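Side-chain contacts in BF1531-like N-terminal domain-containing protein (Bacteroides fragilis, PDB 3SLR), which is of unknown function but probably hydrolyses ester bonds, its N-terminal part joining an SGNH-type FkbH domain to a magnesium-binding HAD-type phosphatase domain: residues R63-P68 with R113-Q118; S70-F75 with Q118-V123; I82-H87 with D106-F111. All coordinates share one frame; numbering follows the deposited sequence.

Interaction 1 of 3, residues R63-P68 with R113-Q118; sequences RQIMDP and RLLCEQ
Ile65 overlaps Leu115 through branch tips: Ile65 CD1 comes to 3.9 Å from Leu115 CD1, and the same leucine methyl also lies 4.1 Å from Ile65 CG2. Both methyl-bearing arms of the isoleucine therefore close around one end of the leucine. Leu115 holds CG anti to its backbone N (chi1 167°), which swings its isobutyl end across to the other helix although its CB does not point there. A second, outer pair lies nearer solvent. Met66, a selenomethionine here, leaves its helix facing away, but bends at chi2 and chi3 until SE reaches 4.1 Å from Leu114 CD1; a long, unbranched and flexible chain suits this return path. Purely apolar, the contact buries about 179 Å². Just beside it, Gln118 folds back on its own helix, its NE2 giving Leu114 O a 2.8 Å hydrogen bond that lies nearly in the amide plane. Within the FkbH N-terminal domain, short helix 61-66 thus lies against the C-terminal part of helix 104-118. Helix 71-75 adjoins one flank, with Tyr72 touching Ile65, while helix 147-164 meets Arg113 and Cys116 of helix 104-118.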
loop_
_atom_site.group_PDB
_atom_site.type_symbol
_atom_site.label_atom_id
_atom_site.label_comp_id
_atom_site.label_asym_id
_atom_site.label_seq_id
_atom_site.Cartn_x
_atom_site.Cartn_y
_atom_site.Cartn_z
ATOM N N ARG A 63 18.304 -21.940 -3.435
ATOM C CA ARG A 63 19.203 -22.760 -2.628
ATOM C C ARG A 63 18.625 -23.015 -1.239
ATOM O O ARG A 63 18.584 -24.153 -0.770
ATOM C CB ARG A 63 20.572 -22.079 -2.526
ATOM C CG ARG A 63 21.377 -22.421 -1.282
ATOM C CD ARG A 63 22.095 -23.751 -1.414
ATOM N NE ARG A 63 22.860 -24.070 -0.210
ATOM C CZ ARG A 63 23.736 -25.069 -0.124
ATOM N NH1 ARG A 63 23.965 -25.848 -1.174
ATOM N NH2 ARG A 63 24.389 -25.286 1.009
ATOM N N GLN A 64 18.166 -21.952 -0.587
ATOM C CA GLN A 64 17.663 -22.056 0.780
ATOM C C GLN A 64 16.307 -22.746 0.860
ATOM O O GLN A 64 16.056 -23.537 1.767
ATOM C CB GLN A 64 17.578 -20.669 1.416
ATOM C CG GLN A 64 18.934 -20.069 1.759
ATOM C CD GLN A 64 19.607 -20.796 2.913
ATOM O OE1 GLN A 64 19.036 -20.931 3.994
ATOM N NE2 GLN A 64 20.828 -21.263 2.689
ATOM N N ILE A 65 15.428 -22.434 -0.089
ATOM C CA ILE A 65 14.085 -23.000 -0.083
ATOM C C ILE A 65 14.094 -24.489 -0.459
ATOM O O ILE A 65 13.286 -25.269 0.052
ATOM C CB ILE A 65 13.129 -22.199 -1.018
ATOM C CG1 ILE A 65 12.990 -20.749 -0.533
ATOM C CG2 ILE A 65 11.754 -22.853 -1.094
ATOM C CD1 ILE A 65 12.436 -20.607 0.873
HETATM N N MSE A 66 15.011 -24.869 -1.344
HETATM C CA MSE A 66 15.093 -26.233 -1.868
HETATM C C MSE A 66 15.759 -27.200 -0.890
HETATM O O MSE A 66 15.558 -28.414 -0.971
HETATM C CB MSE A 66 15.873 -26.258 -3.188
HETATM C CG MSE A 66 15.295 -25.392 -4.302
HETATM SE SE MSE A 66 13.531 -25.958 -4.911
HETATM C CE MSE A 66 14.011 -27.681 -5.704
ATOM N N ASP A 67 16.553 -26.659 0.027
ATOM C CA ASP A 67 17.314 -27.484 0.970
ATOM C C ASP A 67 16.666 -27.492 2.348
ATOM O O ASP A 67 16.766 -26.513 3.082
ATOM C CB ASP A 67 18.750 -26.974 1.067
ATOM C CG ASP A 67 19.576 -27.727 2.092
ATOM O OD1 ASP A 67 19.112 -28.776 2.588
ATOM O OD2 ASP A 67 20.697 -27.267 2.398
ATOM N N PRO A 68 16.012 -28.608 2.707
ATOM C CA PRO A 68 15.259 -28.747 3.962
ATOM C C PRO A 68 16.130 -28.590 5.210
ATOM O O PRO A 68 15.601 -28.315 6.286
ATOM C CB PRO A 68 14.701 -30.174 3.882
ATOM C CG PRO A 68 14.760 -30.541 2.435
ATOM C CD PRO A 68 15.965 -29.839 1.900
ATOM N N ARG A 113 4.895 -21.983 -6.510
ATOM C CA ARG A 113 3.990 -22.996 -5.960
ATOM C C ARG A 113 4.711 -23.950 -5.014
ATOM O O ARG A 113 4.168 -24.346 -3.978
ATOM C CB ARG A 113 3.300 -23.782 -7.078
ATOM C CG ARG A 113 2.347 -22.928 -7.910
ATOM C CD ARG A 113 1.352 -23.780 -8.691
ATOM N NE ARG A 113 0.308 -24.310 -7.811
ATOM C CZ ARG A 113 -0.882 -24.734 -8.236
ATOM N NH1 ARG A 113 -1.174 -24.689 -9.533
ATOM N NH2 ARG A 113 -1.778 -25.198 -7.369
ATOM N N LEU A 114 5.934 -24.319 -5.369
ATOM C CA LEU A 114 6.727 -25.208 -4.521
ATOM C C LEU A 114 6.926 -24.556 -3.150
ATOM O O LEU A 114 6.738 -25.185 -2.115
ATOM C CB LEU A 114 8.073 -25.507 -5.187
ATOM C CG LEU A 114 9.068 -26.505 -4.576
ATOM C CD1 LEU A 114 9.742 -25.945 -3.331
ATOM C CD2 LEU A 114 8.401 -27.849 -4.288
ATOM N N LEU A 115 7.311 -23.286 -3.169
ATOM C CA LEU A 115 7.452 -22.481 -1.964
ATOM C C LEU A 115 6.152 -22.478 -1.149
ATOM O O LEU A 115 6.164 -22.693 0.064
ATOM C CB LEU A 115 7.838 -21.055 -2.369
ATOM C CG LEU A 115 7.764 -19.927 -1.340
ATOM C CD1 LEU A 115 8.777 -20.140 -0.236
ATOM C CD2 LEU A 115 7.998 -18.601 -2.041
ATOM N N CYS A 116 5.026 -22.246 -1.817
ATOM C CA CYS A 116 3.731 -22.252 -1.130
ATOM C C CYS A 116 3.405 -23.598 -0.487
ATOM O O CYS A 116 2.835 -23.646 0.607
ATOM C CB CYS A 116 2.606 -21.856 -2.089
ATOM S SG CYS A 116 2.629 -20.116 -2.563
ATOM N N GLU A 117 3.759 -24.685 -1.173
ATOM C CA GLU A 117 3.407 -26.037 -0.731
ATOM C C GLU A 117 4.164 -26.444 0.531
ATOM O O GLU A 117 3.732 -27.335 1.264
ATOM C CB GLU A 117 3.662 -27.063 -1.847
ATOM C CG GLU A 117 2.749 -26.954 -3.064
ATOM C CD GLU A 117 1.368 -27.576 -2.855
ATOM O OE1 GLU A 117 1.215 -28.433 -1.959
ATOM O OE2 GLU A 117 0.433 -27.205 -3.597
ATOM N N GLN A 118 5.290 -25.789 0.790
ATOM C CA GLN A 118 6.096 -26.115 1.963
ATOM C C GLN A 118 5.341 -25.881 3.270
ATOM O O GLN A 118 5.508 -26.630 4.234
ATOM C CB GLN A 118 7.412 -25.341 1.955
ATOM C CG GLN A 118 8.297 -25.675 0.759
ATOM C CD GLN A 118 8.249 -27.148 0.385
ATOM O OE1 GLN A 118 8.678 -28.010 1.153
ATOM N NE2 GLN A 118 7.726 -27.445 -0.808
#

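Interaction 2 of 3, residues S70-F75 with Q118-V123; sequences SDYYQF and QGIGRV
The backbones stay well apart, Tyr73 CA and Ile120 CA being the nearest pair at 8.2 Å, so side chains must bridge from helix 71-75 to the turn that joins helix 104-118 to strand 122-126. That turn closes a beta-alpha-beta crossover in the parallel alpha/beta sheet of the FkbH N-terminal domain, whose family belongs to the SGNH hydrolase clan. Gly119 is the first residue to leave helical backbone angles, and its positive phi of 75° is a conformation that glycine adopts readily. The chain then turns Ile120 toward the two tyrosines. Its beta-branched side chain parts into two arms: CG2 lies at the edge of the Tyr72 ring, 4.0 Å from CZ, and CD1 at the edge of the Tyr73 ring, 4.2 Å from CD1 of that tyrosine. An isoleucine suits this spot because its two branches let one residue touch both rings, CG1 also lying near Tyr72. The modelled approach of Ile120 CG2 to Tyr72 OH is shorter than a normal van der Waals contact and is best treated as doubtful.

The neighbouring tyrosines also pack on each other. CD2 of Tyr72 stands 3.6 Å above the ring plane of Tyr73, over its centre, so an edge of one ring rests on a face of the other. Each phenol has a polar anchor: Tyr72 OH is hydrogen-bonded to Thr80 OG1 of strand 79-83, and the buried ring also touches Ala26 and Leu28 of strand 22-29. Tyr73, with CG beside its backbone N (chi1 -69°), reaches back to Ile65 O of helix 61-66. Its ring stands 78° from the Gln118 amide plane, and Tyr73 OH meets the aliphatic part of that glutamine, 3.5 Å from Gln118 CG.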
loop_
_atom_site.group_PDB
_atom_site.type_symbol
_atom_site.label_atom_id
_atom_site.label_comp_id
_atom_site.label_asym_id
_atom_site.label_seq_id
_atom_site.Cartn_x
_atom_site.Cartn_y
_atom_site.Cartn_z
ATOM N N SER A 70 18.540 -26.340 5.352
ATOM C CA SER A 70 19.119 -25.004 5.235
ATOM C C SER A 70 18.893 -24.121 6.460
ATOM O O SER A 70 17.992 -24.362 7.257
ATOM C CB SER A 70 18.543 -24.301 4.002
ATOM O OG SER A 70 17.180 -23.974 4.217
ATOM N N ASP A 71 19.704 -23.072 6.579
ATOM C CA ASP A 71 19.539 -22.077 7.632
ATOM C C ASP A 71 18.144 -21.463 7.646
ATOM O O ASP A 71 17.644 -21.086 8.699
ATOM C CB ASP A 71 20.566 -20.953 7.480
ATOM C CG ASP A 71 21.980 -21.402 7.787
ATOM O OD1 ASP A 71 22.142 -22.472 8.410
ATOM O OD2 ASP A 71 22.929 -20.678 7.416
ATOM N N TYR A 72 17.535 -21.344 6.467
ATOM C CA TYR A 72 16.200 -20.762 6.365
ATOM C C TYR A 72 15.179 -21.549 7.187
ATOM O O TYR A 72 14.453 -20.979 8.000
ATOM C CB TYR A 72 15.756 -20.693 4.905
ATOM C CG TYR A 72 14.271 -20.461 4.765
ATOM C CD1 TYR A 72 13.717 -19.210 5.007
ATOM C CD2 TYR A 72 13.419 -21.502 4.411
ATOM C CE1 TYR A 72 12.347 -18.995 4.890
ATOM C CE2 TYR A 72 12.057 -21.300 4.294
ATOM C CZ TYR A 72 11.531 -20.048 4.528
ATOM O OH TYR A 72 10.183 -19.861 4.404
ATOM N N TYR A 73 15.120 -22.860 6.974
ATOM C CA TYR A 73 14.175 -23.697 7.719
ATOM C C TYR A 73 14.506 -23.772 9.200
ATOM O O TYR A 73 13.607 -23.828 10.047
ATOM C CB TYR A 73 14.076 -25.095 7.114
ATOM C CG TYR A 73 13.396 -25.090 5.772
ATOM C CD1 TYR A 73 12.021 -24.910 5.670
ATOM C CD2 TYR A 73 14.126 -25.239 4.605
ATOM C CE1 TYR A 73 11.393 -24.886 4.435
ATOM C CE2 TYR A 73 13.509 -25.219 3.372
ATOM C CZ TYR A 73 12.142 -25.041 3.293
ATOM O OH TYR A 73 11.530 -25.025 2.055
ATOM N N GLN A 74 15.792 -23.766 9.524
ATOM C CA GLN A 74 16.189 -23.770 10.930
ATOM C C GLN A 74 15.735 -22.496 11.649
ATOM O O GLN A 74 15.517 -22.499 12.861
ATOM C CB GLN A 74 17.703 -23.967 11.073
ATOM C CG GLN A 74 18.253 -25.165 10.303
ATOM C CD GLN A 74 17.728 -26.500 10.807
ATOM O OE1 GLN A 74 16.866 -26.555 11.686
ATOM N NE2 GLN A 74 18.255 -27.592 10.250
ATOM N N PHE A 75 15.575 -21.410 10.896
ATOM C CA PHE A 75 15.168 -20.125 11.466
ATOM C C PHE A 75 13.688 -20.114 11.880
ATOM O O PHE A 75 13.300 -19.367 12.770
ATOM C CB PHE A 75 15.451 -18.983 10.469
ATOM C CG PHE A 75 15.048 -17.619 10.967
ATOM C CD1 PHE A 75 15.662 -17.058 12.080
ATOM C CD2 PHE A 75 14.061 -16.884 10.308
ATOM C CE1 PHE A 75 15.291 -15.807 12.543
ATOM C CE2 PHE A 75 13.687 -15.622 10.765
ATOM C CZ PHE A 75 14.302 -15.083 11.881
ATOM N N GLN A 118 5.290 -25.789 0.790
ATOM C CA GLN A 118 6.096 -26.115 1.963
ATOM C C GLN A 118 5.341 -25.881 3.270
ATOM O O GLN A 118 5.508 -26.630 4.234
ATOM C CB GLN A 118 7.412 -25.341 1.955
ATOM C CG GLN A 118 8.297 -25.675 0.759
ATOM C CD GLN A 118 8.249 -27.148 0.385
ATOM O OE1 GLN A 118 8.678 -28.010 1.153
ATOM N NE2 GLN A 118 7.726 -27.445 -0.808
ATOM N N GLY A 119 4.515 -24.841 3.295
ATOM C CA GLY A 119 3.710 -24.526 4.462
ATOM C C GLY A 119 4.498 -23.903 5.603
ATOM O O GLY A 119 4.322 -24.282 6.765
ATOM N N ILE A 120 5.345 -22.929 5.275
ATOM C CA ILE A 120 6.256 -22.333 6.254
ATOM C C ILE A 120 5.916 -20.875 6.614
ATOM O O ILE A 120 6.456 -19.943 6.026
ATOM C CB ILE A 120 7.700 -22.402 5.723
ATOM C CG1 ILE A 120 8.703 -21.971 6.804
ATOM C CG2 ILE A 120 7.824 -21.627 4.403
ATOM C CD1 ILE A 120 8.935 -23.030 7.835
ATOM N N GLY A 121 5.041 -20.675 7.596
ATOM C CA GLY A 121 4.606 -19.333 7.946
ATOM C C GLY A 121 3.904 -18.689 6.760
ATOM O O GLY A 121 3.445 -19.386 5.855
ATOM N N ARG A 122 3.812 -17.364 6.769
ATOM C CA ARG A 122 3.222 -16.631 5.651
ATOM C C ARG A 122 4.314 -16.139 4.716
ATOM O O ARG A 122 5.407 -15.783 5.154
ATOM C CB ARG A 122 2.387 -15.455 6.148
ATOM C CG ARG A 122 0.995 -15.831 6.634
ATOM C CD ARG A 122 0.946 -15.953 8.138
ATOM N NE ARG A 122 -0.429 -16.093 8.612
ATOM C CZ ARG A 122 -0.798 -15.981 9.883
ATOM N NH1 ARG A 122 0.105 -15.722 10.820
ATOM N NH2 ARG A 122 -2.075 -16.122 10.213
ATOM N N VAL A 123 4.022 -16.134 3.421
ATOM C CA VAL A 123 4.975 -15.671 2.428
ATOM C C VAL A 123 4.523 -14.327 1.894
ATOM O O VAL A 123 3.353 -14.144 1.606
ATOM C CB VAL A 123 5.089 -16.672 1.258
ATOM C CG1 VAL A 123 5.899 -16.079 0.097
ATOM C CG2 VAL A 123 5.708 -17.965 1.755
#

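Interaction 3 of 3, residues I82-H87 with D106-F111; sequences IFHSTH and DDRLDF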
loop_
_atom_site.group_PDB
_atom_site.type_symbol
_atom_site.label_atom_id
_atom_site.label_comp_id
_atom_site.label_asym_id
_atom_site.label_seq_id
_atom_site.Cartn_x
_atom_site.Cartn_y
_atom_site.Cartn_z
ATOM N N ILE A 82 10.194 -12.844 -0.068
ATOM C CA ILE A 82 11.027 -13.187 -1.222
ATOM C C ILE A 82 11.081 -11.995 -2.167
ATOM O O ILE A 82 10.040 -11.450 -2.559
ATOM C CB ILE A 82 10.444 -14.384 -2.011
ATOM C CG1 ILE A 82 10.159 -15.579 -1.086
ATOM C CG2 ILE A 82 11.360 -14.762 -3.188
ATOM C CD1 ILE A 82 11.394 -16.244 -0.514
ATOM N N PHE A 83 12.291 -11.599 -2.544
ATOM C CA PHE A 83 12.471 -10.525 -3.509
ATOM C C PHE A 83 13.210 -11.047 -4.740
ATOM O O PHE A 83 14.442 -11.030 -4.789
ATOM C CB PHE A 83 13.258 -9.372 -2.871
ATOM C CG PHE A 83 13.351 -8.145 -3.737
ATOM C CD1 PHE A 83 12.560 -8.010 -4.874
ATOM C CD2 PHE A 83 14.225 -7.117 -3.399
ATOM C CE1 PHE A 83 12.642 -6.869 -5.665
ATOM C CE2 PHE A 83 14.312 -5.974 -4.164
ATOM C CZ PHE A 83 13.520 -5.843 -5.310
ATOM N N HIS A 84 12.448 -11.564 -5.702
ATOM C CA HIS A 84 12.944 -11.860 -7.044
ATOM C C HIS A 84 12.769 -10.595 -7.883
ATOM O O HIS A 84 11.646 -10.124 -8.070
ATOM C CB HIS A 84 12.093 -12.955 -7.686
ATOM C CG HIS A 84 12.508 -14.350 -7.338
ATOM N ND1 HIS A 84 11.593 -15.355 -7.107
ATOM C CD2 HIS A 84 13.731 -14.925 -7.239
ATOM C CE1 HIS A 84 12.233 -16.482 -6.856
ATOM N NE2 HIS A 84 13.532 -16.248 -6.937
ATOM N N SER A 85 13.858 -10.057 -8.415
ATOM C CA SER A 85 13.781 -8.801 -9.158
ATOM C C SER A 85 13.493 -9.022 -10.632
ATOM O O SER A 85 13.922 -10.016 -11.230
ATOM C CB SER A 85 15.083 -8.009 -9.010
ATOM O OG SER A 85 16.158 -8.706 -9.626
ATOM N N THR A 86 12.783 -8.079 -11.235
ATOM C CA THR A 86 12.603 -8.128 -12.682
ATOM C C THR A 86 13.957 -8.090 -13.377
ATOM O O THR A 86 14.177 -8.768 -14.379
ATOM C CB THR A 86 11.760 -6.951 -13.181
ATOM O OG1 THR A 86 10.508 -6.955 -12.496
ATOM C CG2 THR A 86 11.521 -7.050 -14.695
ATOM N N HIS A 87 14.864 -7.283 -12.838
ATOM C CA HIS A 87 16.178 -7.101 -13.435
ATOM C C HIS A 87 16.944 -8.411 -13.616
ATOM O O HIS A 87 17.557 -8.649 -14.662
ATOM C CB HIS A 87 17.002 -6.111 -12.597
ATOM C CG HIS A 87 18.156 -5.517 -13.342
ATOM N ND1 HIS A 87 18.095 -4.273 -13.935
ATOM C CD2 HIS A 87 19.381 -6.017 -13.637
ATOM C CE1 HIS A 87 19.242 -4.022 -14.543
ATOM N NE2 HIS A 87 20.043 -5.061 -14.371
ATOM N N ASP A 106 6.328 -19.970 -16.586
ATOM C CA ASP A 106 5.931 -21.271 -16.040
ATOM C C ASP A 106 6.924 -21.801 -15.004
ATOM O O ASP A 106 6.526 -22.285 -13.950
ATOM C CB ASP A 106 5.752 -22.304 -17.156
ATOM C CG ASP A 106 4.512 -22.051 -18.002
ATOM O OD1 ASP A 106 3.553 -21.434 -17.494
ATOM O OD2 ASP A 106 4.501 -22.487 -19.176
ATOM N N ASP A 107 8.212 -21.711 -15.304
ATOM C CA ASP A 107 9.225 -22.208 -14.376
ATOM C C ASP A 107 9.229 -21.434 -13.056
ATOM O O ASP A 107 9.348 -22.022 -11.974
ATOM C CB ASP A 107 10.620 -22.155 -15.007
ATOM C CG ASP A 107 10.812 -23.191 -16.109
ATOM O OD1 ASP A 107 9.977 -24.118 -16.233
ATOM O OD2 ASP A 107 11.815 -23.085 -16.846
ATOM N N ARG A 108 9.122 -20.113 -13.158
ATOM C CA ARG A 108 9.124 -19.256 -11.981
ATOM C C ARG A 108 7.868 -19.558 -11.172
ATOM O O ARG A 108 7.927 -19.701 -9.943
ATOM C CB ARG A 108 9.186 -17.780 -12.407
ATOM C CG ARG A 108 9.167 -16.759 -11.264
ATOM C CD ARG A 108 10.230 -17.042 -10.194
ATOM N NE ARG A 108 11.597 -17.259 -10.707
ATOM C CZ ARG A 108 12.524 -16.308 -10.850
ATOM N NH1 ARG A 108 12.246 -15.040 -10.576
ATOM N NH2 ARG A 108 13.737 -16.619 -11.294
ATOM N N LEU A 109 6.742 -19.708 -11.869
ATOM C CA LEU A 109 5.477 -20.030 -11.207
ATOM C C LEU A 109 5.565 -21.381 -10.499
ATOM O O LEU A 109 5.054 -21.537 -9.399
ATOM C CB LEU A 109 4.312 -20.012 -12.198
ATOM C CG LEU A 109 3.907 -18.634 -12.726
ATOM C CD1 LEU A 109 3.043 -18.787 -13.953
ATOM C CD2 LEU A 109 3.153 -17.871 -11.633
ATOM N N ASP A 110 6.226 -22.352 -11.122
ATOM C CA ASP A 110 6.442 -23.636 -10.469
ATOM C C ASP A 110 7.218 -23.464 -9.161
ATOM O O ASP A 110 6.891 -24.089 -8.145
ATOM C CB ASP A 110 7.176 -24.617 -11.395
ATOM C CG ASP A 110 6.270 -25.196 -12.477
ATOM O OD1 ASP A 110 5.031 -25.070 -12.359
ATOM O OD2 ASP A 110 6.802 -25.791 -13.444
ATOM N N PHE A 111 8.254 -22.628 -9.179
ATOM C CA PHE A 111 9.030 -22.425 -7.965
ATOM C C PHE A 111 8.167 -21.776 -6.885
ATOM O O PHE A 111 8.224 -22.154 -5.709
ATOM C CB PHE A 111 10.268 -21.563 -8.197
ATOM C CG PHE A 111 10.995 -21.251 -6.924
ATOM C CD1 PHE A 111 11.752 -22.229 -6.294
ATOM C CD2 PHE A 111 10.877 -20.009 -6.326
ATOM C CE1 PHE A 111 12.399 -21.965 -5.094
ATOM C CE2 PHE A 111 11.521 -19.733 -5.122
ATOM C CZ PHE A 111 12.287 -20.717 -4.506
HETATM O O HOH W 1 14.130 -12.675 -10.453
#
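His84 and Arg108 meet face to face, the guanidinium lying on the imidazole with centres 3.9 Å apart and planes tilted by 27°. His84 sits just past strand 79-83 of the parallel sheet, before helix 86-94, and Arg108 comes from helix 104-118, in the beta-alpha-beta crossover that leads on to strand 122-126. NH1 makes the closest approach, 3.3 Å from His84 CG and offset toward the rim of the ring. Arginine can do this because its chain is long enough to curl: chi2 (52°) and chi3 (50°) both bend, laying the flat end over the ring instead of letting it run on past. On the ring's opposite face sits CG2 of Ile82, so the imidazole is sandwiched between an aliphatic branch and a cationic plane.

Phe111, one helical turn along from Arg108, takes the edge. His84 CE1 lies 3.8 Å from Phe111 CE2, the two rings being set obliquely. Histidine fits here because it offers flat faces for packing and two polar edge atoms: ND1 is bonded to Tyr125 OH and NE2 to Glu62 OE2, which together should fix the rotation of the ring. Arg108 NH1 likewise has a hydrogen bond with Tyr128 OH. At the guanidinium edge, in its plane, a water accepts from Arg108 NH1 at 3.0 Å and donates to the backbone Ser85 O at 2.8 Å.

Overall arrangement
Helix 104-118 ties the three contacts together: interaction 3 uses its N-terminal half, interaction 1 its C-terminal part, and interaction 2 the turn that follows. Interactions 1 and 2, centres 8 Å apart, share Gln118 and are joined directly by the 2.7 Å pair Ile65 O and Tyr73 OH. Interaction 1 continues into interaction 3, about 13 Å away between centres, as apolar packing, with Leu115 CD2 3.8 Å from Ile82 CG1. Interactions 2 and 3 lie about 17 Å apart between centres and do not touch, but reach neighbouring strands of one sheet. All belong to the FkbH N-terminal domain, away from the magnesium site of Asp228, Asp230 and Asp336.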